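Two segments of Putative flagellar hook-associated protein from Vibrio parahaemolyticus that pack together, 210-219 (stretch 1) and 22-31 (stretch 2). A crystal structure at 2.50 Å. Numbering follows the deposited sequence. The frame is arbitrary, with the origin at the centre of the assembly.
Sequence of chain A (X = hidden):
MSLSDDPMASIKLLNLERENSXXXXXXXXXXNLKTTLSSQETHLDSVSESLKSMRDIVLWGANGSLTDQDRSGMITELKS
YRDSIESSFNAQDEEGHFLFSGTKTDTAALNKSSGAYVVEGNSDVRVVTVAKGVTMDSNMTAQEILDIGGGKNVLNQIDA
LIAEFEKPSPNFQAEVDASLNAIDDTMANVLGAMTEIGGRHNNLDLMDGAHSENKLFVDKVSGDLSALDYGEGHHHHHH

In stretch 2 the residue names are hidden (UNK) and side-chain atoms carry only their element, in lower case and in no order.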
# COMPACT_ATOMS: atom_id res chain seq x y z
N ALA A 210 -11.14 9.77 -7.01
CA ALA A 210 -10.82 10.91 -6.20
C ALA A 210 -9.82 11.84 -6.91
O ALA A 210 -9.92 13.09 -6.82
CB ALA A 210 -10.30 10.45 -4.87
N HIS A 211 -8.86 11.23 -7.63
CA HIS A 211 -7.90 11.96 -8.45
C HIS A 211 -8.60 12.69 -9.59
O HIS A 211 -8.20 13.76 -9.99
CB HIS A 211 -6.89 10.99 -9.07
CG HIS A 211 -5.80 10.59 -8.14
ND1 HIS A 211 -5.24 11.45 -7.21
CD2 HIS A 211 -5.11 9.42 -8.02
CE1 HIS A 211 -4.30 10.83 -6.54
NE2 HIS A 211 -4.18 9.60 -7.01
N SER A 212 -9.66 12.08 -10.13
CA SER A 212 -10.43 12.69 -11.21
C SER A 212 -11.19 13.94 -10.76
O SER A 212 -11.06 14.98 -11.40
CB SER A 212 -11.37 11.67 -11.87
OG SER A 212 -10.68 10.91 -12.85
N GLU A 213 -11.95 13.83 -9.67
CA GLU A 213 -12.56 15.00 -9.01
C GLU A 213 -11.51 16.08 -8.79
O GLU A 213 -11.64 17.21 -9.24
CB GLU A 213 -13.14 14.65 -7.64
CG GLU A 213 -13.96 13.37 -7.59
CD GLU A 213 -15.14 13.47 -6.62
OE1 GLU A 213 -16.10 12.70 -6.82
OE2 GLU A 213 -15.15 14.32 -5.70
N ASN A 214 -10.46 15.72 -8.07
CA ASN A 214 -9.37 16.62 -7.77
C ASN A 214 -8.89 17.39 -8.97
O ASN A 214 -8.74 18.60 -8.89
CB ASN A 214 -8.21 15.84 -7.21
CG ASN A 214 -7.90 16.23 -5.82
OD1 ASN A 214 -8.35 15.57 -4.87
ND2 ASN A 214 -7.13 17.29 -5.66
N LYS A 215 -8.65 16.68 -10.07
CA LYS A 215 -8.30 17.31 -11.35
C LYS A 215 -9.38 18.26 -11.88
O LYS A 215 -9.06 19.24 -12.56
CB LYS A 215 -7.98 16.26 -12.41
CG LYS A 215 -6.88 16.69 -13.36
CD LYS A 215 -6.58 15.71 -14.48
CE LYS A 215 -7.70 15.66 -15.52
NZ LYS A 215 -8.22 16.98 -15.99
N LEU A 216 -10.65 17.99 -11.59
CA LEU A 216 -11.68 18.97 -11.92
C LEU A 216 -11.44 20.30 -11.25
O LEU A 216 -11.36 21.33 -11.93
CB LEU A 216 -13.07 18.51 -11.53
CG LEU A 216 -13.98 18.31 -12.72
CD1 LEU A 216 -15.24 17.57 -12.26
CD2 LEU A 216 -14.29 19.63 -13.42
N PHE A 217 -11.35 20.27 -9.92
CA PHE A 217 -11.29 21.48 -9.12
C PHE A 217 -10.12 22.21 -9.63
O PHE A 217 -10.24 23.38 -9.92
CB PHE A 217 -11.16 21.22 -7.62
CG PHE A 217 -12.25 20.36 -7.06
CD1 PHE A 217 -13.60 20.77 -7.12
CD2 PHE A 217 -11.96 19.11 -6.49
CE1 PHE A 217 -14.62 19.95 -6.62
CE2 PHE A 217 -12.99 18.29 -5.97
CZ PHE A 217 -14.31 18.72 -6.05
N VAL A 218 -9.00 21.50 -9.82
CA VAL A 218 -7.78 22.08 -10.36
C VAL A 218 -7.95 22.71 -11.73
O VAL A 218 -7.60 23.86 -11.88
CB VAL A 218 -6.54 21.12 -10.28
CG1 VAL A 218 -5.26 21.79 -10.81
CG2 VAL A 218 -6.29 20.70 -8.83
N ASP A 219 -8.48 22.01 -12.73
CA ASP A 219 -8.78 22.65 -14.03
C ASP A 219 -9.68 23.90 -13.93
O ASP A 219 -9.41 24.90 -14.60
CB ASP A 219 -9.44 21.70 -15.03
CG ASP A 219 -8.53 20.59 -15.51
OD1 ASP A 219 -7.30 20.77 -15.65
OD2 ASP A 219 -9.09 19.50 -15.78
N UNK A 22 1.24 16.12 -10.84
CA UNK A 22 1.33 15.06 -9.84
C UNK A 22 0.17 14.06 -9.99
O UNK A 22 0.39 12.87 -10.21
c UNK A 22 1.40 15.64 -8.43
N UNK A 23 -1.07 14.55 -9.92
CA UNK A 23 -2.26 13.76 -10.22
C UNK A 23 -2.16 12.92 -11.51
O UNK A 23 -2.49 11.69 -11.53
c UNK A 23 -4.76 13.88 -10.49
c UNK A 23 -3.57 15.53 -8.99
c UNK A 23 -4.77 16.57 -8.97
c UNK A 23 -3.49 14.67 -10.27
N UNK A 24 -1.67 13.55 -12.59
CA UNK A 24 -1.57 12.81 -13.86
C UNK A 24 -0.56 11.70 -13.68
O UNK A 24 -0.73 10.64 -14.24
c UNK A 24 -1.19 13.71 -15.02
N UNK A 25 0.44 11.91 -12.84
CA UNK A 25 1.38 10.85 -12.61
C UNK A 25 0.76 9.71 -11.78
O UNK A 25 0.92 8.52 -12.12
c UNK A 25 3.79 10.36 -12.28
o UNK A 25 5.53 9.56 -10.75
c UNK A 25 5.04 10.55 -11.36
n UNK A 25 5.55 11.80 -11.25
c UNK A 25 2.67 11.35 -11.98
N UNK A 26 0.06 10.05 -10.70
CA UNK A 26 -0.60 9.00 -9.92
C UNK A 26 -1.57 8.22 -10.78
O UNK A 26 -1.64 7.02 -10.67
c UNK A 26 0.65 9.42 -7.17
c UNK A 26 -0.43 10.13 -7.67
c UNK A 26 0.15 11.94 -6.13
c UNK A 26 1.26 11.23 -5.65
c UNK A 26 -0.69 11.38 -7.13
o UNK A 26 2.03 11.77 -4.64
c UNK A 26 -1.33 9.54 -8.73
c UNK A 26 1.52 9.98 -6.14
N UNK A 27 -2.32 8.88 -11.64
CA UNK A 27 -3.33 8.16 -12.38
C UNK A 27 -2.67 7.28 -13.43
O UNK A 27 -3.25 6.25 -13.85
o UNK A 27 -6.27 11.57 -13.18
c UNK A 27 -4.35 9.09 -13.00
c UNK A 27 -5.11 9.90 -11.99
n UNK A 27 -7.49 9.79 -12.52
c UNK A 27 -6.34 10.51 -12.61
N UNK A 28 -1.46 7.67 -13.82
CA UNK A 28 -0.66 6.82 -14.69
C UNK A 28 -0.09 5.62 -13.96
O UNK A 28 0.08 4.57 -14.57
c UNK A 28 0.46 7.60 -15.35
o UNK A 28 1.34 6.69 -15.97
N UNK A 29 0.20 5.74 -12.67
CA UNK A 29 0.67 4.61 -11.86
C UNK A 29 -0.46 3.63 -11.69
O UNK A 29 -0.27 2.41 -11.82
o UNK A 29 3.11 5.92 -11.61
n UNK A 29 2.91 6.34 -9.38
c UNK A 29 1.13 5.10 -10.49
c UNK A 29 2.47 5.82 -10.55
N UNK A 30 -1.65 4.16 -11.43
CA UNK A 30 -2.83 3.34 -11.24
C UNK A 30 -3.30 2.57 -12.53
O UNK A 30 -3.53 1.35 -12.49
c UNK A 30 -5.25 3.41 -10.58
c UNK A 30 -3.96 4.20 -10.73
c UNK A 30 -4.68 5.66 -8.79
c UNK A 30 -3.52 4.89 -9.42
N UNK A 31 -3.43 3.25 -13.67
CA UNK A 31 -3.65 2.55 -14.93
C UNK A 31 -2.52 1.50 -15.12
O UNK A 31 -2.77 0.39 -15.54
c UNK A 31 -3.70 3.52 -16.09

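Both stretches are helical throughout and run nearly antiparallel, their N-to-C directions 159° apart and their axes 10.1 Å apart at closest approach. Position 22 has a single side-chain carbon, and its nearest approach to stretch 1 is 7.7 Å, from CB to CE1 of H211. One carbon is the mark of alanine; this is A22.

Position 23 carries four carbons, forked at the first, with one arm two carbons long. The side chain points toward stretch 1 and sits as a knob among H211, N214, K215 and V218; its one-carbon arm lies against O of H211, and the end of the longer arm nears N214 and V218. Such a fork at CB with unequal arms is isoleucine, I23. Its CG2 lies 3.5 Å from O of H211, while CD1 approaches CB of N214 at 3.9 Å and CG2 of V218 at 4.4 Å.

Position 24 again shows one carbon, directed away from stretch 1 and making no contact, and is A24. At position 25 three carbons run in a chain, the third bearing one oxygen and one nitrogen; the group lies out of reach of stretch 1 and touches a crystal neighbour. That is the amide of glutamine, Q25.

At position 26 one carbon leads to a six-carbon ring bearing an oxygen. The side chain points toward stretch 1, and its CB lies 3.3 Å from NE2 of H211. The two rings are nearly parallel, with planes at 8°, but their centroids are 5.4 Å apart and slid so that they barely overlap. The ring with its oxygen identifies tyrosine, Y26.

Position 27 has three carbons, the third with one oxygen and one nitrogen. Its CA-to-CB bond points sideways, yet the end of the side chain comes nearer to stretch 1, reaching H211 and S212. This is glutamine once more, Q27. CG packs 3.6 Å from CB of H211, and NE2 donates a weak hydrogen bond to OG of S212 at 3.4 Å.

Position 28 consists of one carbon followed by one oxygen, remote from stretch 1, and is therefore serine, S28. Position 29 has two carbons, the second carrying an oxygen and a nitrogen, and also makes no contact with stretch 1. This is asparagine, N29, whose ND2 is hydrogen-bonded elsewhere in the structure.

Position 30 repeats the four-carbon fork with one two-carbon arm. It points toward stretch 1, where the end of that arm meets the edge of the H211 ring. It is isoleucine, I30, with CD1 3.9 Å from CD2 of H211. The single carbon at position 31 lies far from the contact and makes it alanine, A31.

The contact is small, burying 379 Å² in all, and rests on two interlocking knobs. I23 enters a hole on stretch 1 that includes H211, while H211 enters the hole formed by I23, Y26, Q27 and I30. CA of H211 and CA of I23 are 6.2 Å apart, the nearest CA pair of the register, and both side chains are knobs. The touching positions 23, 26, 27 and 30 recur every three or four residues, as expected for one face of a helix. Packing dominates, and the weak bond from Q27 to S212 adds a polar link.

Stretch 2 (22-31) AIAQYQSNIA
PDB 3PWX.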